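Local structure of heat shock protein, putative (Plasmodium falciparum, 1Y6Z) at residues S49-P54 against L130-M135; W93-R98 against G155-I160; Y179-G184 against V231-E236. The protein probably acts as an ATP-dependent chaperone of the Hsp90 family that binds unfolded proteins, the present chain being its middle domain. One frame throughout, in Å; residues are numbered along the deposited sequence.

Interaction 1: residues S49-P54 against L130-M135; sequences SILYIP and LKSISM
L51 and S132 mark the closest approach of the two backbones, with L51 CA and S132 CA 7.5 Å apart. Strand 49-53 packs against helix 130-135 with the segment axes 9.8 Å apart, and their N-to-C directions diverge by 44°. No hydrogen bond joins them; the strand backbone pairs with neighbouring strands and the helix with itself, and side chains fill the gap. Alternation along the strand turns L51 and I53 toward the helix, while Y52 between them points away, and its ring touches F22 of helix 16-27 on the other face. The sheet is thus covered on both faces, the alpha-beta-alpha layering of the Hsp90 middle domain, with helix 121-141 covering one face.

M135 does most of the filling from the helix side. Its CG lies anti to the backbone N (chi1 174°), and a bend at chi3 (47°) places CE 3.9 Å from I53 CG1. The I53 and M135 side chains slide past each other in opposite directions, bringing M135 CG to 4.0 Å from I53 CD1, while M135 SD lies 4.0 Å from the carbonyl L51 O. A long, unbranched thioether suits this span. L51 meets the preceding turn of the helix, where its CD1 lies 3.6 Å from S132 OG and 4.2 Å from K131 CB. Serine is small enough to sit close to the strand, and its buried hydroxyl is hydrogen-bonded to I128 O, a turn earlier. K131 contributes the base of its chain to the apolar layer, whereas its NZ leads away to a salt bridge with E141 of the second subunit.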
loop_
_atom_site.group_PDB
_atom_site.type_symbol
_atom_site.label_atom_id
_atom_site.label_comp_id
_atom_site.label_asym_id
_atom_site.label_seq_id
_atom_site.Cartn_x
_atom_site.Cartn_y
_atom_site.Cartn_z
ATOM N N SER B 49 -9.055 4.313 -17.002
ATOM C CA SER B 49 -9.913 3.322 -16.386
ATOM C C SER B 49 -10.827 4.009 -15.402
ATOM O O SER B 49 -10.462 5.011 -14.817
ATOM C CB SER B 49 -9.141 2.191 -15.706
ATOM O OG SER B 49 -9.980 1.094 -15.295
ATOM N N ILE B 50 -12.052 3.523 -15.319
ATOM C CA ILE B 50 -12.911 3.932 -14.187
ATOM C C ILE B 50 -13.377 2.606 -13.627
ATOM O O ILE B 50 -13.880 1.778 -14.398
ATOM C CB ILE B 50 -14.159 4.782 -14.588
ATOM C CG1 ILE B 50 -13.789 5.964 -15.487
ATOM C CG2 ILE B 50 -14.894 5.232 -13.270
ATOM C CD1 ILE B 50 -14.982 6.802 -15.971
ATOM N N LEU B 51 -13.224 2.396 -12.312
ATOM C CA LEU B 51 -13.524 1.138 -11.709
ATOM C C LEU B 51 -14.534 1.467 -10.603
ATOM O O LEU B 51 -14.368 2.442 -9.946
ATOM C CB LEU B 51 -12.256 0.597 -11.051
ATOM C CG LEU B 51 -11.101 0.135 -11.993
ATOM C CD1 LEU B 51 -9.972 -0.427 -11.003
ATOM C CD2 LEU B 51 -11.604 -0.944 -12.892
ATOM N N TYR B 52 -15.587 0.668 -10.474
ATOM C CA TYR B 52 -16.675 0.879 -9.521
ATOM C C TYR B 52 -16.813 -0.384 -8.657
ATOM O O TYR B 52 -16.743 -1.497 -9.146
ATOM C CB TYR B 52 -17.986 1.014 -10.267
ATOM C CG TYR B 52 -18.112 2.303 -11.096
ATOM C CD1 TYR B 52 -17.709 2.336 -12.422
ATOM C CD2 TYR B 52 -18.652 3.454 -10.516
ATOM C CE1 TYR B 52 -17.846 3.513 -13.213
ATOM C CE2 TYR B 52 -18.769 4.611 -11.264
ATOM C CZ TYR B 52 -18.370 4.638 -12.609
ATOM O OH TYR B 52 -18.565 5.803 -13.362
ATOM N N ILE B 53 -17.097 -0.182 -7.381
ATOM C CA ILE B 53 -17.597 -1.195 -6.495
ATOM C C ILE B 53 -19.094 -1.017 -6.506
ATOM O O ILE B 53 -19.608 0.076 -6.161
ATOM C CB ILE B 53 -17.054 -1.011 -5.082
ATOM C CG1 ILE B 53 -15.542 -1.237 -5.104
ATOM C CG2 ILE B 53 -17.732 -1.993 -4.080
ATOM C CD1 ILE B 53 -14.938 -1.042 -3.716
ATOM N N PRO B 54 -19.811 -2.044 -6.948
ATOM C CA PRO B 54 -21.271 -1.945 -7.041
ATOM C C PRO B 54 -21.912 -1.732 -5.680
ATOM O O PRO B 54 -21.321 -2.095 -4.676
ATOM C CB PRO B 54 -21.675 -3.333 -7.640
ATOM C CG PRO B 54 -20.478 -3.693 -8.448
ATOM C CD PRO B 54 -19.343 -3.328 -7.492
ATOM N N LEU B 130 -4.020 -3.215 -8.066
ATOM C CA LEU B 130 -3.547 -2.233 -7.137
ATOM C C LEU B 130 -4.512 -1.031 -6.887
ATOM O O LEU B 130 -4.670 -0.636 -5.726
ATOM C CB LEU B 130 -2.096 -1.845 -7.442
ATOM C CG LEU B 130 -1.207 -3.138 -7.398
ATOM C CD1 LEU B 130 0.307 -2.874 -7.673
ATOM C CD2 LEU B 130 -1.381 -4.087 -6.131
ATOM N N LYS B 131 -5.158 -0.487 -7.932
ATOM C CA LYS B 131 -6.110 0.617 -7.750
ATOM C C LYS B 131 -7.322 0.088 -6.969
ATOM O O LYS B 131 -7.903 0.822 -6.171
ATOM C CB LYS B 131 -6.575 1.219 -9.098
ATOM C CG LYS B 131 -5.520 2.103 -9.744
ATOM C CD LYS B 131 -5.458 3.436 -9.091
ATOM C CE LYS B 131 -4.394 4.289 -9.789
ATOM N NZ LYS B 131 -4.107 5.502 -9.007
ATOM N N SER B 132 -7.689 -1.172 -7.221
ATOM C CA SER B 132 -8.878 -1.778 -6.562
ATOM C C SER B 132 -8.598 -1.954 -5.059
ATOM O O SER B 132 -9.420 -1.636 -4.255
ATOM C CB SER B 132 -9.181 -3.161 -7.175
ATOM O OG SER B 132 -9.562 -3.006 -8.521
ATOM N N ILE B 133 -7.411 -2.461 -4.699
ATOM C CA ILE B 133 -7.046 -2.555 -3.280
ATOM C C ILE B 133 -6.992 -1.191 -2.550
ATOM O O ILE B 133 -7.536 -1.058 -1.458
ATOM C CB ILE B 133 -5.744 -3.408 -3.089
ATOM C CG1 ILE B 133 -5.996 -4.828 -3.621
ATOM C CG2 ILE B 133 -5.277 -3.364 -1.600
ATOM C CD1 ILE B 133 -4.752 -5.801 -3.744
ATOM N N SER B 134 -6.405 -0.170 -3.184
ATOM C CA SER B 134 -6.289 1.144 -2.609
ATOM C C SER B 134 -7.678 1.791 -2.431
ATOM O O SER B 134 -7.942 2.423 -1.386
ATOM C CB SER B 134 -5.265 2.000 -3.422
ATOM O OG SER B 134 -5.318 3.370 -3.035
ATOM N N MET B 135 -8.578 1.575 -3.417
ATOM C CA MET B 135 -9.978 1.995 -3.341
ATOM C C MET B 135 -10.649 1.384 -2.082
ATOM O O MET B 135 -11.315 2.107 -1.351
ATOM C CB MET B 135 -10.776 1.617 -4.628
ATOM C CG MET B 135 -12.332 1.898 -4.565
ATOM S SD MET B 135 -13.191 1.893 -6.191
ATOM C CE MET B 135 -12.467 0.401 -6.808
#

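Interaction 2: residues W93-R98 against G155-I160; sequences WLTFLR and GKYLKI
W93 and Y157 come together backbone to side chain in both directions: W93 CB lies 3.4 Å from Y157 O, and W93 O the same distance from Y157 CB. Neither approach is a hydrogen bond, and W93 O is buried with no polar partner in the model.

The apolar contacts centre on two aromatic residues of 93-98. In W93, CG stands between the backbone N and the carbonyl carbon (chi1 72°), the crowded position; the indole rim atom CZ3 meets L158 CD1 at 4.0 Å, the methyl sitting at the ring edge near its plane. Over one face of the same indole lies L94 CG. F96 slides past Y157 in the opposite direction, their ring centroids 5.5 Å apart and their planes obliquely inclined at 42°. F96 CD1 reaches Y157 CB at 3.7 Å, and F96 CZ also touches L158 CD1, so one leucine methyl serves two aromatic rings. T95 adds its methyl, CG2, 3.6 Å from Y157 CE2.

Polar groups work around this core. R98 NH1 bonds both T95 O, in that carbonyl's plane, and L97 O, from above its plane, bridging two carbonyls of the type I turn L94-L97, consistent with bracing it; the turn itself is closed by L97 N to L94 O. W93 and Y157 each pack an apolar ring here while the single polar atom of the side chain bonds elsewhere, W93 NE1 to D165 OD2 and Y157 OH to M65 O.

Beyond the contact, K159 makes a salt bridge to D239 and I160 touches I238, both of helix 237-249. Helix 145-164 thus lies between the turn leading into strand 98-103 and the later alpha-beta unit, consistent with the helical connection between the two alpha-beta parts of an Hsp90 middle domain.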
loop_
_atom_site.group_PDB
_atom_site.type_symbol
_atom_site.label_atom_id
_atom_site.label_comp_id
_atom_site.label_asym_id
_atom_site.label_seq_id
_atom_site.Cartn_x
_atom_site.Cartn_y
_atom_site.Cartn_z
ATOM N N TRP B 93 -11.120 -13.135 -7.695
ATOM C CA TRP B 93 -11.711 -12.559 -6.487
ATOM C C TRP B 93 -12.228 -11.119 -6.753
ATOM O O TRP B 93 -13.057 -10.633 -6.011
ATOM C CB TRP B 93 -10.782 -12.607 -5.284
ATOM C CG TRP B 93 -9.668 -11.670 -5.342
ATOM C CD1 TRP B 93 -8.473 -11.889 -5.938
ATOM C CD2 TRP B 93 -9.631 -10.317 -4.811
ATOM N NE1 TRP B 93 -7.690 -10.769 -5.835
ATOM C CE2 TRP B 93 -8.355 -9.812 -5.092
ATOM C CE3 TRP B 93 -10.547 -9.519 -4.072
ATOM C CZ2 TRP B 93 -7.950 -8.499 -4.702
ATOM C CZ3 TRP B 93 -10.133 -8.230 -3.640
ATOM C CH2 TRP B 93 -8.853 -7.733 -3.985
ATOM N N LEU B 94 -11.780 -10.492 -7.835
ATOM C CA LEU B 94 -12.238 -9.161 -8.229
ATOM C C LEU B 94 -13.357 -9.115 -9.270
ATOM O O LEU B 94 -13.624 -8.042 -9.821
ATOM C CB LEU B 94 -11.060 -8.364 -8.792
ATOM C CG LEU B 94 -10.156 -7.945 -7.642
ATOM C CD1 LEU B 94 -8.861 -7.545 -8.295
ATOM C CD2 LEU B 94 -10.817 -6.756 -6.841
ATOM N N THR B 95 -14.001 -10.256 -9.503
ATOM C CA THR B 95 -15.110 -10.415 -10.461
ATOM C C THR B 95 -16.268 -9.462 -10.155
ATOM O O THR B 95 -17.044 -9.147 -11.043
ATOM C CB THR B 95 -15.656 -11.876 -10.509
ATOM O OG1 THR B 95 -16.591 -12.037 -11.608
ATOM C CG2 THR B 95 -16.331 -12.285 -9.202
ATOM N N PHE B 96 -16.382 -9.030 -8.902
ATOM C CA PHE B 96 -17.523 -8.139 -8.504
ATOM C C PHE B 96 -17.320 -6.706 -8.985
ATOM O O PHE B 96 -18.265 -5.948 -9.012
ATOM C CB PHE B 96 -17.797 -8.162 -6.998
ATOM C CG PHE B 96 -16.664 -7.588 -6.164
ATOM C CD1 PHE B 96 -15.652 -8.398 -5.690
ATOM C CD2 PHE B 96 -16.610 -6.206 -5.895
ATOM C CE1 PHE B 96 -14.599 -7.900 -4.893
ATOM C CE2 PHE B 96 -15.510 -5.673 -5.132
ATOM C CZ PHE B 96 -14.542 -6.522 -4.627
ATOM N N LEU B 97 -16.102 -6.307 -9.379
ATOM C CA LEU B 97 -15.894 -4.955 -9.863
ATOM C C LEU B 97 -16.626 -4.749 -11.221
ATOM O O LEU B 97 -16.710 -5.666 -12.027
ATOM C CB LEU B 97 -14.367 -4.756 -10.172
ATOM C CG LEU B 97 -13.343 -4.685 -9.059
ATOM C CD1 LEU B 97 -11.981 -4.397 -9.795
ATOM C CD2 LEU B 97 -13.630 -3.525 -8.198
ATOM N N ARG B 98 -17.126 -3.549 -11.457
ATOM C CA ARG B 98 -17.662 -3.171 -12.752
ATOM C C ARG B 98 -16.853 -1.950 -13.183
ATOM O O ARG B 98 -16.526 -1.086 -12.366
ATOM C CB ARG B 98 -19.160 -2.854 -12.656
ATOM C CG ARG B 98 -20.017 -4.044 -12.241
ATOM C CD ARG B 98 -19.994 -5.037 -13.359
ATOM N NE ARG B 98 -20.765 -6.277 -13.183
ATOM C CZ ARG B 98 -20.247 -7.432 -12.775
ATOM N NH1 ARG B 98 -18.995 -7.499 -12.376
ATOM N NH2 ARG B 98 -21.013 -8.517 -12.692
ATOM N N GLY B 155 -17.370 -9.125 1.114
ATOM C CA GLY B 155 -16.351 -9.736 1.996
ATOM C C GLY B 155 -16.000 -11.171 1.661
ATOM O O GLY B 155 -14.857 -11.563 1.860
ATOM N N LYS B 156 -16.982 -11.973 1.173
ATOM C CA LYS B 156 -16.689 -13.329 0.757
ATOM C C LYS B 156 -15.641 -13.346 -0.345
ATOM O O LYS B 156 -14.777 -14.235 -0.367
ATOM C CB LYS B 156 -17.970 -14.062 0.293
ATOM C CG LYS B 156 -18.769 -13.270 -0.791
ATOM C CD LYS B 156 -20.178 -13.895 -0.977
ATOM C CE LYS B 156 -20.745 -13.482 -2.339
ATOM N NZ LYS B 156 -22.114 -14.216 -2.563
ATOM N N TYR B 157 -15.692 -12.350 -1.255
ATOM C CA TYR B 157 -14.713 -12.301 -2.375
ATOM C C TYR B 157 -13.301 -12.010 -1.842
ATOM O O TYR B 157 -12.336 -12.555 -2.311
ATOM C CB TYR B 157 -15.115 -11.259 -3.423
ATOM C CG TYR B 157 -16.299 -11.734 -4.186
ATOM C CD1 TYR B 157 -17.565 -11.256 -3.906
ATOM C CD2 TYR B 157 -16.159 -12.722 -5.133
ATOM C CE1 TYR B 157 -18.697 -11.749 -4.651
ATOM C CE2 TYR B 157 -17.287 -13.218 -5.901
ATOM C CZ TYR B 157 -18.521 -12.733 -5.656
ATOM O OH TYR B 157 -19.644 -13.272 -6.329
ATOM N N LEU B 158 -13.232 -11.128 -0.885
ATOM C CA LEU B 158 -11.910 -10.771 -0.303
ATOM C C LEU B 158 -11.299 -11.991 0.375
ATOM O O LEU B 158 -10.104 -12.268 0.218
ATOM C CB LEU B 158 -12.104 -9.611 0.646
ATOM C CG LEU B 158 -12.052 -8.214 0.013
ATOM C CD1 LEU B 158 -13.160 -7.944 -1.046
ATOM C CD2 LEU B 158 -12.097 -7.149 1.156
ATOM N N LYS B 159 -12.161 -12.795 1.035
ATOM C CA LYS B 159 -11.731 -14.032 1.752
ATOM C C LYS B 159 -11.167 -14.995 0.764
ATOM O O LYS B 159 -10.116 -15.566 1.007
ATOM C CB LYS B 159 -12.879 -14.629 2.558
ATOM C CG LYS B 159 -13.128 -13.894 3.877
ATOM C CD LYS B 159 -14.500 -14.282 4.465
ATOM C CE LYS B 159 -14.912 -13.381 5.606
ATOM N NZ LYS B 159 -16.422 -13.626 5.807
ATOM N N ILE B 160 -11.827 -15.110 -0.403
ATOM C CA ILE B 160 -11.290 -15.927 -1.524
ATOM C C ILE B 160 -9.976 -15.333 -2.058
ATOM O O ILE B 160 -9.043 -16.075 -2.358
ATOM C CB ILE B 160 -12.329 -16.110 -2.634
ATOM C CG1 ILE B 160 -13.437 -17.059 -2.165
ATOM C CG2 ILE B 160 -11.692 -16.675 -3.970
ATOM C CD1 ILE B 160 -14.740 -16.722 -2.847
#

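Interaction 3: residues Y179-G184 against V231-E236; sequences YSINSG and VLFSLE
F233 lays one face of its ring against the S180 backbone, S180 CA standing 4.0 Å above the plane over the ring centre. F233 CG is anti to the carbonyl carbon (chi1 -58°) and lies beside the backbone N; the ring then meets Y179, S180 and I181. Its CD1 touches Y179 CB at 3.9 Å, and farther out CZ meets I181 CG1 at 3.8 Å, the phenylalanine and isoleucine side chains crossing at about a right angle. A flat ring suits this place because its face can lie against the S180 backbone while its rim still reaches Y179 CB and I181 CG1. I181 continues beyond it: CD1 reaches V231 CB at 3.8 Å in an oblique crossing, beta-branched residues giving a compact apolar patch. L232 turns away overall, yet its CD2 lies 4.0 Å from S180 CB.

Between the segments the backbones form one bridge. F233 N donates to Y179 O at 2.7 Å, nearly straight (165°), and I181 N donates to V231 O at 3.1 Å, making S180 and L232 a non-hydrogen-bonded antiparallel pair. A water extends the link, accepting from Y179 N and donating to F233 O.

S180 also closes the turn that follows. Its N donates to S183 OG, while S183 N makes a weak bond back to S180 OG, a capping box before residues with helical backbone angles. S180 OG is bonded in addition to D230 OD2, and S183 OG to K186 O.

Two backbone hydrogen bonds, a bridging water and a phenyl face pressed on a peptide therefore fasten the loop 179-184 to strand 231-234, at the edge of the three-stranded sheet in this chain; the serine hydroxyls, small and able both to give and to accept, hold the loop's own shape without a regular helix.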
loop_
_atom_site.group_PDB
_atom_site.type_symbol
_atom_site.label_atom_id
_atom_site.label_comp_id
_atom_site.label_asym_id
_atom_site.label_seq_id
_atom_site.Cartn_x
_atom_site.Cartn_y
_atom_site.Cartn_z
ATOM N N TYR B 179 -16.112 -12.304 13.494
ATOM C CA TYR B 179 -16.607 -12.206 14.855
ATOM C C TYR B 179 -15.583 -12.914 15.718
ATOM O O TYR B 179 -14.931 -13.831 15.250
ATOM C CB TYR B 179 -17.979 -12.894 14.957
ATOM C CG TYR B 179 -19.107 -12.023 14.443
ATOM C CD1 TYR B 179 -19.828 -12.360 13.291
ATOM C CD2 TYR B 179 -19.384 -10.819 15.061
ATOM C CE1 TYR B 179 -20.863 -11.516 12.817
ATOM C CE2 TYR B 179 -20.400 -9.979 14.608
ATOM C CZ TYR B 179 -21.136 -10.327 13.495
ATOM O OH TYR B 179 -22.133 -9.447 13.066
ATOM N N SER B 180 -15.471 -12.505 16.983
ATOM C CA SER B 180 -14.598 -13.204 17.911
ATOM C C SER B 180 -15.317 -13.311 19.251
ATOM O O SER B 180 -16.450 -12.822 19.372
ATOM C CB SER B 180 -13.294 -12.454 18.082
ATOM O OG SER B 180 -13.517 -11.258 18.794
ATOM N N ILE B 181 -14.657 -13.910 20.251
ATOM C CA ILE B 181 -15.194 -13.903 21.634
ATOM C C ILE B 181 -15.331 -12.472 22.173
ATOM O O ILE B 181 -16.362 -12.120 22.742
ATOM C CB ILE B 181 -14.326 -14.756 22.611
ATOM C CG1 ILE B 181 -14.137 -16.205 22.076
ATOM C CG2 ILE B 181 -14.912 -14.690 24.044
ATOM C CD1 ILE B 181 -13.114 -17.128 22.882
ATOM N N ASN B 182 -14.296 -11.645 22.011
ATOM C CA ASN B 182 -14.338 -10.323 22.602
ATOM C C ASN B 182 -15.009 -9.233 21.786
ATOM O O ASN B 182 -15.257 -8.153 22.320
ATOM C CB ASN B 182 -12.958 -9.876 23.052
ATOM C CG ASN B 182 -12.313 -10.864 23.990
ATOM O OD1 ASN B 182 -11.088 -10.853 24.158
ATOM N ND2 ASN B 182 -13.120 -11.764 24.569
ATOM N N SER B 183 -15.321 -9.517 20.510
ATOM C CA SER B 183 -15.751 -8.473 19.557
ATOM C C SER B 183 -17.184 -7.937 19.743
ATOM O O SER B 183 -17.471 -6.770 19.415
ATOM C CB SER B 183 -15.563 -8.959 18.116
ATOM O OG SER B 183 -16.657 -9.759 17.707
ATOM N N GLY B 184 -18.092 -8.773 20.225
ATOM C CA GLY B 184 -19.466 -8.311 20.470
ATOM C C GLY B 184 -20.356 -8.553 19.277
ATOM O O GLY B 184 -20.158 -9.530 18.562
ATOM N N VAL B 231 -10.337 -15.331 20.383
ATOM C CA VAL B 231 -10.379 -16.322 19.336
ATOM C C VAL B 231 -11.408 -15.869 18.305
ATOM O O VAL B 231 -12.552 -15.563 18.629
ATOM C CB VAL B 231 -10.825 -17.705 19.861
ATOM C CG1 VAL B 231 -10.965 -18.723 18.729
ATOM C CG2 VAL B 231 -9.810 -18.229 20.842
ATOM N N LEU B 232 -10.995 -15.871 17.043
ATOM C CA LEU B 232 -11.921 -15.531 15.950
ATOM C C LEU B 232 -12.814 -16.706 15.615
ATOM O O LEU B 232 -12.406 -17.857 15.768
ATOM C CB LEU B 232 -11.137 -15.213 14.680
ATOM C CG LEU B 232 -9.992 -14.235 14.888
ATOM C CD1 LEU B 232 -9.044 -14.360 13.648
ATOM C CD2 LEU B 232 -10.622 -12.870 15.119
ATOM N N PHE B 233 -13.996 -16.411 15.088
ATOM C CA PHE B 233 -14.906 -17.466 14.646
ATOM C C PHE B 233 -14.916 -17.671 13.121
ATOM O O PHE B 233 -15.102 -16.716 12.357
ATOM C CB PHE B 233 -16.326 -17.139 15.116
ATOM C CG PHE B 233 -16.476 -16.977 16.623
ATOM C CD1 PHE B 233 -17.434 -16.113 17.138
ATOM C CD2 PHE B 233 -15.664 -17.687 17.516
ATOM C CE1 PHE B 233 -17.589 -15.959 18.535
ATOM C CE2 PHE B 233 -15.800 -17.531 18.917
ATOM C CZ PHE B 233 -16.744 -16.680 19.416
ATOM N N SER B 234 -14.699 -18.916 12.702
ATOM C CA SER B 234 -14.965 -19.375 11.341
ATOM C C SER B 234 -16.399 -19.966 11.277
ATOM O O SER B 234 -16.771 -20.876 12.027
ATOM C CB SER B 234 -13.885 -20.360 10.887
ATOM O OG SER B 234 -14.238 -21.035 9.690
ATOM N N LEU B 235 -17.233 -19.387 10.429
ATOM C CA LEU B 235 -18.613 -19.829 10.343
ATOM C C LEU B 235 -18.939 -20.395 8.953
ATOM O O LEU B 235 -20.023 -20.915 8.732
ATOM C CB LEU B 235 -19.559 -18.708 10.759
ATOM C CG LEU B 235 -19.278 -17.931 12.065
ATOM C CD1 LEU B 235 -20.231 -16.777 12.238
ATOM C CD2 LEU B 235 -19.291 -18.791 13.349
ATOM N N GLU B 236 -18.000 -20.347 8.014
ATOM C CA GLU B 236 -18.229 -21.113 6.807
ATOM C C GLU B 236 -16.998 -21.616 6.121
ATOM O O GLU B 236 -15.866 -21.153 6.444
ATOM C CB GLU B 236 -19.112 -20.359 5.839
ATOM C CG GLU B 236 -18.513 -19.135 5.167
ATOM C CD GLU B 236 -19.569 -18.511 4.244
ATOM O OE1 GLU B 236 -20.164 -17.490 4.683
ATOM O OE2 GLU B 236 -19.839 -19.121 3.143
HETATM O O HOH W 1 -16.892 -14.664 12.097
#

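In the fold
From the N terminus, strand 47-53 supplies the first half of interaction 1, and the chain passes through 93-98, the first half of interaction 2, before helix 121-141 returns at 130-135 to close interaction 1. Interaction 2 closes later, at 155-160 on the next helix, so the two long loops cross instead of nesting. They also touch: Y52 N and R98 O are 2.7 Å apart where strands 47-53 and 98-103 pair, joining the five-stranded sheet to consecutive helices. Interaction 3 follows in series, tying 179-184 to the three-stranded parallel sheet. Its centre lies about 21 Å from that of interaction 2, within a separate alpha-beta unit.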